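Local coordinates for protein endo-pectate lyase (Erwinia chrysanthemi, PDB 3B90) that probably depolymerises polygalacturonate and methylated pectins by calcium-dependent eliminative cleavage in an endo manner, this chain being its catalytic domain, at residues A7-R12 / I36-A41; N45-A50 / I70-C75; N95-Y100 / T126-K131; C136-N141 / V197-G202; V165-G170 / C191-G196. All coordinates share one frame; numbering follows the deposited sequence.

Interaction 1: A7-R12 / I36-A41; sequences ATFENR and IILKNA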
# COMPACT_ATOMS: atom_id res chain seq x y z
N ALA A 7 11.06 0.52 -16.35
CA ALA A 7 12.07 -0.44 -15.90
C ALA A 7 11.50 -1.65 -15.17
O ALA A 7 10.54 -1.54 -14.41
CB ALA A 7 13.10 0.26 -15.03
N THR A 8 12.09 -2.81 -15.43
CA THR A 8 11.70 -4.07 -14.79
C THR A 8 12.98 -4.65 -14.16
O THR A 8 13.96 -4.87 -14.87
CB THR A 8 11.14 -5.10 -15.81
OG1 THR A 8 9.86 -4.67 -16.30
CG2 THR A 8 10.98 -6.48 -15.16
N PHE A 9 12.98 -4.83 -12.84
CA PHE A 9 14.15 -5.41 -12.16
C PHE A 9 13.80 -6.84 -11.78
O PHE A 9 12.69 -7.10 -11.31
CB PHE A 9 14.55 -4.59 -10.92
CG PHE A 9 14.85 -3.14 -11.21
CD1 PHE A 9 14.32 -2.13 -10.42
CD2 PHE A 9 15.64 -2.78 -12.30
CE1 PHE A 9 14.56 -0.80 -10.71
CE2 PHE A 9 15.88 -1.45 -12.60
CZ PHE A 9 15.34 -0.46 -11.81
N GLU A 10 14.75 -7.75 -11.95
CA GLU A 10 14.54 -9.17 -11.65
C GLU A 10 15.78 -9.85 -11.06
O GLU A 10 16.90 -9.66 -11.54
CB GLU A 10 14.10 -9.90 -12.92
CG GLU A 10 13.64 -11.34 -12.73
CD GLU A 10 12.80 -11.86 -13.90
OE1 GLU A 10 12.03 -12.81 -13.69
OE2 GLU A 10 12.90 -11.32 -15.02
N ASN A 11 15.57 -10.61 -9.99
CA ASN A 11 16.63 -11.35 -9.29
C ASN A 11 17.86 -10.51 -8.91
O ASN A 11 19.00 -10.94 -9.12
CB ASN A 11 17.05 -12.57 -10.13
CG ASN A 11 15.88 -13.49 -10.43
OD1 ASN A 11 15.03 -13.71 -9.58
ND2 ASN A 11 15.83 -14.01 -11.65
N ARG A 12 17.61 -9.33 -8.35
CA ARG A 12 18.69 -8.44 -7.96
C ARG A 12 18.20 -7.23 -7.19
O ARG A 12 17.01 -6.92 -7.18
CB ARG A 12 19.45 -7.95 -9.18
CG ARG A 12 18.63 -7.08 -10.12
CD ARG A 12 19.51 -6.38 -11.11
NE ARG A 12 18.73 -5.66 -12.10
CZ ARG A 12 19.11 -4.53 -12.68
NH1 ARG A 12 20.28 -3.99 -12.38
NH2 ARG A 12 18.31 -3.92 -13.55
N ILE A 36 7.99 1.15 -12.13
CA ILE A 36 8.94 0.06 -11.96
C ILE A 36 8.18 -1.23 -11.70
O ILE A 36 7.16 -1.25 -11.01
CB ILE A 36 9.91 0.29 -10.73
CG1 ILE A 36 10.98 1.33 -11.03
CG2 ILE A 36 10.60 -1.02 -10.32
CD1 ILE A 36 10.53 2.75 -10.83
N ILE A 37 8.69 -2.32 -12.27
CA ILE A 37 8.10 -3.63 -12.07
C ILE A 37 9.18 -4.45 -11.42
O ILE A 37 10.33 -4.46 -11.87
CB ILE A 37 7.70 -4.28 -13.40
CG1 ILE A 37 6.77 -3.35 -14.18
CG2 ILE A 37 7.02 -5.62 -13.13
CD1 ILE A 37 6.37 -3.89 -15.55
N LEU A 38 8.83 -5.10 -10.32
CA LEU A 38 9.79 -5.92 -9.59
C LEU A 38 9.45 -7.39 -9.67
O LEU A 38 8.28 -7.78 -9.66
CB LEU A 38 9.88 -5.47 -8.13
CG LEU A 38 10.42 -4.06 -7.90
CD1 LEU A 38 10.35 -3.70 -6.44
CD2 LEU A 38 11.85 -3.96 -8.40
N LYS A 39 10.49 -8.20 -9.79
CA LYS A 39 10.32 -9.64 -9.87
C LYS A 39 11.44 -10.29 -9.07
O LYS A 39 12.54 -10.49 -9.58
CB LYS A 39 10.36 -10.11 -11.33
CG LYS A 39 9.22 -9.58 -12.18
CD LYS A 39 9.07 -10.37 -13.46
CE LYS A 39 7.92 -9.84 -14.31
NZ LYS A 39 7.82 -10.55 -15.61
N ASN A 40 11.15 -10.58 -7.80
CA ASN A 40 12.11 -11.19 -6.90
C ASN A 40 13.31 -10.24 -6.81
O ASN A 40 14.47 -10.66 -6.82
CB ASN A 40 12.54 -12.56 -7.44
CG ASN A 40 13.03 -13.48 -6.37
OD1 ASN A 40 12.26 -13.90 -5.49
ND2 ASN A 40 14.32 -13.82 -6.42
N ALA A 41 13.00 -8.95 -6.71
CA ALA A 41 14.02 -7.92 -6.66
C ALA A 41 13.78 -6.85 -5.60
O ALA A 41 12.75 -6.83 -4.91
CB ALA A 41 14.15 -7.27 -8.03
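The ring of F9 lies against the side chains of I36 and L38 on the inward face of two parallel strands, adjacent rungs near the N-terminal end of the right-handed parallel beta-helix. With CG anti to the carbonyl carbon (chi1 -57°), the ring sends its CD1 corner across the gap: L38 CD2 meets F9 CD1 at the ring edge, 3.7 Å away, while I36 CG2 comes within 3.9 Å of the same F9 CD1. L38 and I36 also pack on I57 of strand 57-61, on the next rung. Residues 7-10 and 36-39 run 15° apart and are stitched by alternating backbone bonds, among them F9 N to I37 O at 2.8 Å and K39 N to F9 O at 2.9 Å. T8, I37, E10 and K39 occupy the outward face. There T8 OG1 rests on I37 CB, and the CG of E10 lies 3.8 Å from K39 CB. At the end of the strands both segments turn together, so that N11 and N40 take equivalent places in successive coils. Their amide planes are 72° apart, and N40 ND2 donates to N11 OD1 over 3.2 Å in the carbonyl plane of N11.

Interaction 2: N45-A50 / I70-C75; sequences NLRISA and IWEDIC. With CA (calcium ion), chain C.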
# COMPACT_ATOMS: atom_id res chain seq x y z
N ASN A 45 16.34 3.87 -2.59
CA ASN A 45 16.73 5.28 -2.74
C ASN A 45 16.25 5.84 -4.07
O ASN A 45 17.03 6.10 -4.98
CB ASN A 45 18.25 5.43 -2.59
CG ASN A 45 18.78 4.73 -1.36
OD1 ASN A 45 19.79 4.03 -1.42
ND2 ASN A 45 18.08 4.88 -0.25
N LEU A 46 14.94 6.00 -4.17
CA LEU A 46 14.31 6.51 -5.38
C LEU A 46 13.20 7.48 -5.07
O LEU A 46 12.44 7.30 -4.12
CB LEU A 46 13.75 5.34 -6.19
CG LEU A 46 12.94 5.62 -7.46
CD1 LEU A 46 13.85 6.08 -8.58
CD2 LEU A 46 12.20 4.36 -7.86
N ARG A 47 13.13 8.55 -5.85
CA ARG A 47 12.08 9.53 -5.68
C ARG A 47 11.22 9.56 -6.94
O ARG A 47 11.70 9.32 -8.05
CB ARG A 47 12.66 10.90 -5.34
CG ARG A 47 13.03 11.03 -3.86
CD ARG A 47 14.14 12.03 -3.58
NE ARG A 47 13.86 13.37 -4.10
CZ ARG A 47 14.04 14.49 -3.41
NH1 ARG A 47 14.50 14.44 -2.16
NH2 ARG A 47 13.83 15.66 -3.99
N ILE A 48 9.93 9.74 -6.73
CA ILE A 48 8.98 9.79 -7.82
C ILE A 48 8.31 11.14 -7.75
O ILE A 48 7.82 11.54 -6.69
CB ILE A 48 7.94 8.67 -7.69
CG1 ILE A 48 8.67 7.32 -7.57
CG2 ILE A 48 7.02 8.67 -8.89
CD1 ILE A 48 7.81 6.17 -7.13
N SER A 49 8.34 11.87 -8.86
CA SER A 49 7.77 13.22 -8.93
C SER A 49 6.27 13.32 -8.64
O SER A 49 5.53 12.34 -8.76
CB SER A 49 8.09 13.87 -10.27
OG SER A 49 7.51 13.14 -11.33
N ALA A 50 5.85 14.52 -8.27
CA ALA A 50 4.47 14.82 -7.95
C ALA A 50 3.47 14.63 -9.09
O ALA A 50 2.36 14.14 -8.88
CB ALA A 50 4.36 16.24 -7.40
N ILE A 70 10.42 7.60 -2.06
CA ILE A 70 9.58 8.75 -1.77
C ILE A 70 8.61 9.03 -2.91
O ILE A 70 9.02 9.12 -4.07
CB ILE A 70 10.43 10.02 -1.51
CG1 ILE A 70 11.30 9.83 -0.26
CG2 ILE A 70 9.53 11.22 -1.31
CD1 ILE A 70 12.11 11.06 0.12
N TRP A 71 7.33 9.11 -2.56
CA TRP A 71 6.26 9.42 -3.50
C TRP A 71 5.81 10.85 -3.18
O TRP A 71 5.15 11.08 -2.16
CB TRP A 71 5.07 8.47 -3.31
CG TRP A 71 5.30 7.06 -3.76
CD1 TRP A 71 4.93 6.50 -4.96
CD2 TRP A 71 5.91 6.01 -3.00
NE1 TRP A 71 5.26 5.17 -4.99
CE2 TRP A 71 5.86 4.83 -3.80
CE3 TRP A 71 6.48 5.93 -1.72
CZ2 TRP A 71 6.37 3.61 -3.35
CZ3 TRP A 71 6.98 4.71 -1.28
CH2 TRP A 71 6.92 3.56 -2.09
N GLU A 72 6.19 11.79 -4.03
CA GLU A 72 5.84 13.20 -3.85
C GLU A 72 4.34 13.50 -3.90
O GLU A 72 3.87 14.47 -3.31
CB GLU A 72 6.61 14.07 -4.84
CG GLU A 72 8.04 14.35 -4.38
CD GLU A 72 8.97 14.82 -5.49
OE1 GLU A 72 10.19 14.55 -5.38
OE2 GLU A 72 8.50 15.44 -6.46
N ASP A 73 3.59 12.66 -4.62
CA ASP A 73 2.15 12.78 -4.74
C ASP A 73 1.68 11.49 -5.40
O ASP A 73 1.74 11.35 -6.63
CB ASP A 73 1.73 13.99 -5.60
CG ASP A 73 0.25 14.33 -5.47
OD1 ASP A 73 -0.53 13.52 -4.93
OD2 ASP A 73 -0.16 15.43 -5.91
N ILE A 74 1.24 10.54 -4.58
CA ILE A 74 0.75 9.26 -5.10
C ILE A 74 -0.29 9.51 -6.19
O ILE A 74 -1.20 10.33 -6.01
CB ILE A 74 0.08 8.40 -4.00
CG1 ILE A 74 1.10 8.04 -2.91
CG2 ILE A 74 -0.55 7.15 -4.62
CD1 ILE A 74 0.52 7.20 -1.80
N CYS A 75 -0.13 8.85 -7.34
CA CYS A 75 -1.09 9.00 -8.43
C CYS A 75 -2.24 8.02 -8.25
O CYS A 75 -3.26 8.36 -7.65
CB CYS A 75 -0.41 8.82 -9.79
SG CYS A 75 -1.53 8.94 -11.22
CA CA C . -2.54 12.08 -5.37
O HOH W 1 12.80 15.75 -7.16
O HOH W 2 4.72 10.52 -6.87
O HOH W 3 -4.07 10.07 -5.55
O HOH W 4 -4.24 13.40 -4.79
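Residues 46-50 and 70-73 run side by side in nearly the same direction, 14° apart, with R47 beside I70 and I48 beside W71 as parallel bridges. I70 N donates to L46 O at 2.9 Å, I48 N to I70 O, and E72 N to I48 O at 3.1 Å. On the buried face I48 lies alongside W71, and its CD1 methyl sits over the indole in a CH-pi contact, 3.8 Å from the centroid of the five-membered ring. On the other face R47 CG packs against I70 CB at 3.6 Å. The guanidinium of R47 then bends towards E72 but stands perpendicular to its carboxylate, a charge attraction without a direct bond; a water bridges R47 NH2 and E72 OE1 weakly. The other oxygen, E72 OE2, accepts a weak bond from A50 N. D73 swings its CG away from its own N (chi1 -166°), which presents OD1 to the calcium ion at 2.5 Å, and I74 O binds the same ion at 2.3 Å. N95 and Y100 complete the protein ligands. Two stacked coils of a parallel beta-helix thus run out into the calcium site of this pectate lyase.

Interaction 3: N95-Y100 / T126-K131; sequences NAKDGY and TGEHGK. With CA (calcium ion), chain C.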
# COMPACT_ATOMS: atom_id res chain seq x y z
N ASN A 95 0.49 12.34 -0.34
CA ASN A 95 -0.71 12.41 -1.16
C ASN A 95 -1.50 13.61 -0.63
O ASN A 95 -1.29 14.04 0.51
CB ASN A 95 -1.52 11.12 -1.03
CG ASN A 95 -2.39 10.84 -2.25
OD1 ASN A 95 -2.43 11.63 -3.19
ND2 ASN A 95 -3.08 9.71 -2.24
N ALA A 96 -2.38 14.18 -1.44
CA ALA A 96 -3.14 15.34 -0.99
C ALA A 96 -4.49 15.57 -1.67
O ALA A 96 -4.72 15.13 -2.79
CB ALA A 96 -2.28 16.59 -1.14
N LYS A 97 -5.37 16.25 -0.94
CA LYS A 97 -6.69 16.62 -1.44
C LYS A 97 -6.35 17.66 -2.50
O LYS A 97 -5.52 18.54 -2.24
CB LYS A 97 -7.51 17.25 -0.32
CG LYS A 97 -6.83 18.46 0.32
CD LYS A 97 -7.54 18.97 1.56
CE LYS A 97 -6.78 20.14 2.18
NZ LYS A 97 -7.28 20.45 3.55
N ASP A 98 -6.94 17.57 -3.68
CA ASP A 98 -6.63 18.52 -4.76
C ASP A 98 -5.27 18.27 -5.42
O ASP A 98 -4.75 19.13 -6.12
CB ASP A 98 -6.71 19.97 -4.27
CG ASP A 98 -8.02 20.63 -4.61
OD1 ASP A 98 -8.02 21.46 -5.54
OD2 ASP A 98 -9.04 20.32 -3.96
N GLY A 99 -4.70 17.09 -5.19
CA GLY A 99 -3.43 16.75 -5.79
C GLY A 99 -3.62 16.04 -7.12
O GLY A 99 -4.67 16.19 -7.76
N TYR A 100 -2.61 15.29 -7.54
CA TYR A 100 -2.66 14.55 -8.80
C TYR A 100 -3.28 13.17 -8.59
O TYR A 100 -2.96 12.49 -7.62
CB TYR A 100 -1.26 14.44 -9.41
CG TYR A 100 -0.83 15.71 -10.11
CD1 TYR A 100 0.10 16.56 -9.52
CD2 TYR A 100 -1.44 16.10 -11.30
CE1 TYR A 100 0.41 17.79 -10.11
CE2 TYR A 100 -1.14 17.32 -11.89
CZ TYR A 100 -0.22 18.16 -11.29
OH TYR A 100 0.04 19.39 -11.85
N THR A 126 2.50 11.22 4.52
CA THR A 126 2.31 12.65 4.71
C THR A 126 1.17 13.13 3.81
O THR A 126 0.87 12.51 2.79
CB THR A 126 3.59 13.44 4.38
OG1 THR A 126 3.97 13.20 3.02
CG2 THR A 126 4.74 13.03 5.30
N GLY A 127 0.55 14.25 4.19
CA GLY A 127 -0.55 14.78 3.42
C GLY A 127 -1.88 14.11 3.75
O GLY A 127 -2.08 13.63 4.87
N GLU A 128 -2.78 14.07 2.77
CA GLU A 128 -4.09 13.46 2.93
C GLU A 128 -4.13 12.10 2.24
O GLU A 128 -3.79 12.00 1.07
CB GLU A 128 -5.19 14.36 2.35
CG GLU A 128 -5.42 15.67 3.10
CD GLU A 128 -4.36 16.72 2.82
OE1 GLU A 128 -4.21 17.13 1.65
OE2 GLU A 128 -3.67 17.15 3.77
N HIS A 129 -4.58 11.07 2.96
CA HIS A 129 -4.64 9.71 2.40
C HIS A 129 -5.96 8.97 2.55
O HIS A 129 -6.81 9.31 3.38
CB HIS A 129 -3.54 8.83 3.00
CG HIS A 129 -2.17 9.13 2.50
ND1 HIS A 129 -1.60 8.45 1.44
CD2 HIS A 129 -1.22 9.99 2.94
CE1 HIS A 129 -0.36 8.88 1.27
NE2 HIS A 129 -0.11 9.81 2.16
N GLY A 130 -6.10 7.91 1.75
CA GLY A 130 -7.28 7.07 1.78
C GLY A 130 -7.02 5.91 2.72
O GLY A 130 -7.44 5.95 3.88
N LYS A 131 -6.33 4.89 2.23
CA LYS A 131 -6.00 3.71 3.03
C LYS A 131 -4.55 3.33 2.84
O LYS A 131 -4.02 3.44 1.73
CB LYS A 131 -6.82 2.48 2.61
CG LYS A 131 -8.30 2.55 2.84
CD LYS A 131 -8.89 1.17 2.58
CE LYS A 131 -10.39 1.22 2.48
NZ LYS A 131 -10.82 2.01 1.29
CA CA C . -2.54 12.08 -5.37
O HOH W 5 -3.48 7.60 -0.46
O HOH W 3 -4.07 10.07 -5.55
O HOH W 4 -4.24 13.40 -4.79
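E128 OE1 accepts the backbone N-H of K97 at 3.0 Å in a nearly straight bond (167°), using the lone pair that faces away from its other oxygen. Next to it along the chain, two backbone bonds join neighbouring coils of the parallel beta-helix: E128 N donates to N95 O at 2.7 Å, arriving from above the carbonyl plane, and N95 N donates to T126 O. The carboxylate of E128 reaches K97 because its chain folds at chi2 (77°), which brings OE1 to the start of the A96 to G99 turn. The same oxygen is flanked by A96 CB and by K97 CG, the latter 3.2 Å away, while the lysine ammonium stays clear of the acid. This type II turn carries the chain from one calcium ligand, N95, to another, Y100. N95 OD1 binds the calcium ion at 2.2 Å and Y100 O binds it at 2.3 Å, with D73 and I74 supplying the remaining protein ligands. Two waters fill out the shell, and the one that donates to A96 O ties the turn to the metal. The amide of N95 is also held at its nitrogen, where ND2 donates to a water that lies within hydrogen-bonding distance of H129 ND1 as well. One face of the H129 imidazole is covered by N95 CB, 3.6 Å from the ring centroid and offset toward the rim.

Interaction 4: C136-N141 / V197-G202; sequences CGDCSN and VVKGQG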
# COMPACT_ATOMS: atom_id res chain seq x y z
N CYS A 136 -7.52 -6.52 -2.07
CA CYS A 136 -8.48 -6.32 -3.15
C CYS A 136 -9.85 -6.93 -2.85
O CYS A 136 -9.98 -8.14 -2.66
CB CYS A 136 -7.92 -6.89 -4.44
SG CYS A 136 -8.90 -6.46 -5.90
N GLY A 137 -10.87 -6.07 -2.78
CA GLY A 137 -12.22 -6.51 -2.46
C GLY A 137 -13.04 -7.17 -3.57
O GLY A 137 -13.80 -8.10 -3.29
N ASP A 138 -12.88 -6.72 -4.81
CA ASP A 138 -13.66 -7.28 -5.91
C ASP A 138 -12.88 -7.71 -7.15
O ASP A 138 -13.42 -7.73 -8.26
CB ASP A 138 -14.80 -6.32 -6.29
CG ASP A 138 -14.30 -4.96 -6.79
OD1 ASP A 138 -15.12 -4.19 -7.33
OD2 ASP A 138 -13.10 -4.64 -6.65
N CYS A 139 -11.61 -8.08 -6.95
CA CYS A 139 -10.74 -8.52 -8.04
C CYS A 139 -11.30 -9.68 -8.87
O CYS A 139 -12.17 -10.42 -8.42
CB CYS A 139 -9.39 -8.99 -7.47
SG CYS A 139 -8.13 -7.71 -7.30
N SER A 140 -10.80 -9.82 -10.10
CA SER A 140 -11.20 -10.94 -10.94
C SER A 140 -10.43 -12.08 -10.28
O SER A 140 -9.30 -11.87 -9.82
CB SER A 140 -10.72 -10.76 -12.39
OG SER A 140 -11.21 -9.55 -12.95
N ASN A 141 -11.02 -13.27 -10.20
CA ASN A 141 -10.34 -14.41 -9.56
C ASN A 141 -9.94 -14.04 -8.13
O ASN A 141 -8.84 -14.37 -7.68
CB ASN A 141 -9.08 -14.82 -10.34
CG ASN A 141 -9.39 -15.37 -11.71
OD1 ASN A 141 -10.43 -15.99 -11.93
ND2 ASN A 141 -8.47 -15.16 -12.65
N VAL A 197 -15.35 -10.41 -2.76
CA VAL A 197 -16.10 -11.14 -3.78
C VAL A 197 -15.28 -11.24 -5.07
O VAL A 197 -14.32 -10.50 -5.26
CB VAL A 197 -17.45 -10.45 -4.12
CG1 VAL A 197 -18.33 -10.33 -2.89
CG2 VAL A 197 -17.20 -9.09 -4.75
N VAL A 198 -15.68 -12.16 -5.94
CA VAL A 198 -15.05 -12.35 -7.24
C VAL A 198 -15.77 -11.34 -8.14
O VAL A 198 -17.00 -11.19 -8.04
CB VAL A 198 -15.28 -13.78 -7.78
CG1 VAL A 198 -14.57 -13.96 -9.11
CG2 VAL A 198 -14.79 -14.83 -6.77
N LYS A 199 -15.03 -10.66 -9.01
CA LYS A 199 -15.61 -9.65 -9.90
C LYS A 199 -16.79 -10.16 -10.73
O LYS A 199 -16.65 -11.13 -11.47
CB LYS A 199 -14.55 -9.06 -10.84
CG LYS A 199 -15.06 -7.99 -11.80
CD LYS A 199 -15.25 -6.64 -11.12
CE LYS A 199 -13.93 -6.01 -10.74
NZ LYS A 199 -13.01 -5.96 -11.91
N GLY A 200 -17.93 -9.48 -10.60
CA GLY A 200 -19.12 -9.85 -11.33
C GLY A 200 -19.97 -10.96 -10.73
O GLY A 200 -20.97 -11.36 -11.33
N GLN A 201 -19.59 -11.45 -9.55
CA GLN A 201 -20.32 -12.54 -8.88
C GLN A 201 -21.04 -12.05 -7.62
O GLN A 201 -21.55 -12.86 -6.84
CB GLN A 201 -19.37 -13.68 -8.50
CG GLN A 201 -18.50 -14.21 -9.63
CD GLN A 201 -19.31 -14.79 -10.78
OE1 GLN A 201 -19.22 -14.32 -11.92
NE2 GLN A 201 -20.10 -15.82 -10.49
N GLY A 202 -21.07 -10.74 -7.43
CA GLY A 202 -21.71 -10.15 -6.27
C GLY A 202 -21.03 -8.85 -5.89
O GLY A 202 -20.15 -8.37 -6.62
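This is a surface contact between two loops, one leaving strand 131-135 and the other leaving strand 191-195, held mainly through backbone atoms. V197 N donates to G137 O at 2.8 Å in an almost straight bond (171°). Two residues further on in each loop, K199 N donates to C139 O at 2.9 Å, this time from well above the carbonyl plane. Between these bonds D138 CA directs its hydrogen at V197 O. The first loop is cinched by the disulfide between C136 and C139, and presents the G137 and C139 carbonyls to the second loop. In the right-handed parallel beta-helix such loops project from the stacked coils, and here two of them meet beyond the strand ends. N142 braces the junction, its ND2 binding both V197 O and C136 O. The side chain of K199 curls back, bent at chi2, chi3 and chi4, and wraps around the D138 carbonyl, with CB and CE each 3.1 Å from D138 O. K199 NZ remains 5.3 Å from D138 OD1. Nearby, V197 CG2 touches D138 CB at 4.0 Å. A type II turn from V198 to Q201 then carries the second loop away.

Interaction 5: V165-G170 / C191-G196; sequences VNRNYG and CEEFKG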
# COMPACT_ATOMS: atom_id res chain seq x y z
N VAL A 165 -9.38 -5.86 5.58
CA VAL A 165 -9.29 -7.30 5.39
C VAL A 165 -10.60 -7.97 4.94
O VAL A 165 -11.69 -7.54 5.33
CB VAL A 165 -8.79 -8.02 6.67
CG1 VAL A 165 -7.32 -7.73 6.90
CG2 VAL A 165 -9.61 -7.60 7.88
N ASN A 166 -10.49 -8.99 4.10
CA ASN A 166 -11.64 -9.76 3.65
C ASN A 166 -11.78 -10.94 4.61
O ASN A 166 -11.03 -11.93 4.51
CB ASN A 166 -11.45 -10.28 2.22
CG ASN A 166 -11.42 -9.17 1.18
OD1 ASN A 166 -12.07 -8.14 1.33
ND2 ASN A 166 -10.67 -9.39 0.11
N ARG A 167 -12.72 -10.83 5.53
CA ARG A 167 -12.99 -11.85 6.54
C ARG A 167 -13.34 -13.22 5.97
O ARG A 167 -12.88 -14.25 6.47
CB ARG A 167 -14.11 -11.37 7.46
CG ARG A 167 -14.45 -12.32 8.59
CD ARG A 167 -15.23 -11.61 9.67
NE ARG A 167 -16.63 -11.37 9.33
CZ ARG A 167 -17.37 -10.38 9.83
NH1 ARG A 167 -16.85 -9.50 10.67
NH2 ARG A 167 -18.67 -10.34 9.56
N ASN A 168 -14.15 -13.23 4.91
CA ASN A 168 -14.57 -14.48 4.27
C ASN A 168 -13.45 -15.19 3.50
O ASN A 168 -13.62 -16.35 3.12
CB ASN A 168 -15.75 -14.22 3.33
CG ASN A 168 -15.39 -13.28 2.19
OD1 ASN A 168 -14.67 -12.29 2.39
ND2 ASN A 168 -15.88 -13.59 0.98
N TYR A 169 -12.32 -14.51 3.28
CA TYR A 169 -11.20 -15.11 2.55
C TYR A 169 -10.02 -15.49 3.44
O TYR A 169 -8.97 -15.93 2.95
CB TYR A 169 -10.71 -14.17 1.44
CG TYR A 169 -11.63 -14.08 0.25
CD1 TYR A 169 -11.75 -12.89 -0.47
CD2 TYR A 169 -12.39 -15.18 -0.16
CE1 TYR A 169 -12.62 -12.79 -1.57
CE2 TYR A 169 -13.26 -15.09 -1.25
CZ TYR A 169 -13.37 -13.89 -1.95
OH TYR A 169 -14.22 -13.80 -3.03
N GLY A 170 -10.18 -15.28 4.74
CA GLY A 170 -9.12 -15.60 5.68
C GLY A 170 -7.98 -14.60 5.77
O GLY A 170 -6.90 -14.95 6.24
N CYS A 191 -7.98 -1.27 11.60
CA CYS A 191 -8.27 -2.48 10.85
C CYS A 191 -9.77 -2.66 10.69
O CYS A 191 -10.49 -2.71 11.69
CB CYS A 191 -7.66 -3.69 11.56
SG CYS A 191 -7.74 -5.24 10.62
N GLU A 192 -10.23 -2.70 9.45
CA GLU A 192 -11.65 -2.89 9.15
C GLU A 192 -11.87 -4.19 8.40
O GLU A 192 -11.08 -4.56 7.54
CB GLU A 192 -12.20 -1.72 8.32
CG GLU A 192 -12.20 -0.39 9.05
CD GLU A 192 -12.89 0.72 8.27
OE1 GLU A 192 -12.46 1.01 7.13
OE2 GLU A 192 -13.88 1.29 8.79
N GLU A 193 -12.94 -4.90 8.76
CA GLU A 193 -13.26 -6.17 8.14
C GLU A 193 -14.32 -6.06 7.05
O GLU A 193 -15.35 -5.41 7.22
CB GLU A 193 -13.70 -7.17 9.20
CG GLU A 193 -12.54 -7.79 9.97
CD GLU A 193 -12.99 -8.69 11.09
OE1 GLU A 193 -12.17 -8.97 11.98
OE2 GLU A 193 -14.16 -9.11 11.11
N PHE A 194 -14.06 -6.74 5.94
CA PHE A 194 -14.98 -6.73 4.81
C PHE A 194 -15.28 -8.12 4.30
O PHE A 194 -14.73 -9.11 4.78
CB PHE A 194 -14.40 -5.95 3.63
CG PHE A 194 -14.11 -4.50 3.92
CD1 PHE A 194 -14.93 -3.51 3.41
CD2 PHE A 194 -12.96 -4.13 4.61
CE1 PHE A 194 -14.61 -2.16 3.56
CE2 PHE A 194 -12.63 -2.78 4.76
CZ PHE A 194 -13.46 -1.80 4.24
N LYS A 195 -16.15 -8.17 3.30
CA LYS A 195 -16.51 -9.41 2.64
C LYS A 195 -16.03 -9.22 1.21
O LYS A 195 -16.48 -8.31 0.51
CB LYS A 195 -18.03 -9.60 2.64
CG LYS A 195 -18.51 -10.68 1.68
CD LYS A 195 -20.02 -10.78 1.71
CE LYS A 195 -20.56 -11.47 0.48
NZ LYS A 195 -20.26 -10.70 -0.75
N GLY A 196 -15.04 -10.01 0.81
CA GLY A 196 -14.53 -9.92 -0.54
C GLY A 196 -15.39 -10.75 -1.48
O GLY A 196 -16.08 -11.67 -1.04
O HOH W 6 -14.11 -6.75 0.25
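F194 N donates to V165 O at 2.6 Å, and V165 O also sits at the edge of the F194 ring, near its plane. F194 O receives R167 N at 2.7 Å, while V165 N bonds back to E192 O. The parallel bridges of V165 with E193 and N166 with F194 join strand 158-166 to strand 191-195, the last parallel pairing on this side of the right-handed beta-helix before strand 205-209 joins antiparallel. Past the bridges the 165-170 segment curls into a 3-10 turn at 167-169, where N168 grips G196 with both ends of its amide: OD1 accepts G196 N and ND2 donates to G196 O, each at 2.8 Å. N168 CG sits between the backbone N and the carbonyl carbon (chi1 63°), turning the amide towards G196. Y169 CE1 reaches G196 C at 3.4 Å. R167 folds at chi3 to carry its guanidinium to E193, and NH1 makes a salt bridge with E193 OE2 at 2.8 Å. The oxygen lies at the edge of the guanidinium, whose plane stands at 90° to the carboxylate. E193 OE1 is taken by T213, and R167 also makes a cation-pi contact with Y207. V165 CG2 packs on E193 CG at 3.6 Å.

From the N terminus, interaction 1 closes the first loop by pairing 7-12 with 36-41, and the chain then runs directly into strand 42-48, where interaction 2 opens. The two touch through I36 CD1 and L46 CD2. Interaction 3 follows in series, and its loop from 95-100 to 126-131 meets interaction 2 at the shared calcium ion, with D73 OD2 probably hydrogen-bonded to Y100 N. Interaction 4 closes a longer excursion, from 136-141 to 197-202, and interaction 5 is nested within it. These two touch where C136 O probably accepts N166 ND2. Interactions 1, 2, 3 and 5 link neighbouring coils, whereas interaction 4 joins projecting loops.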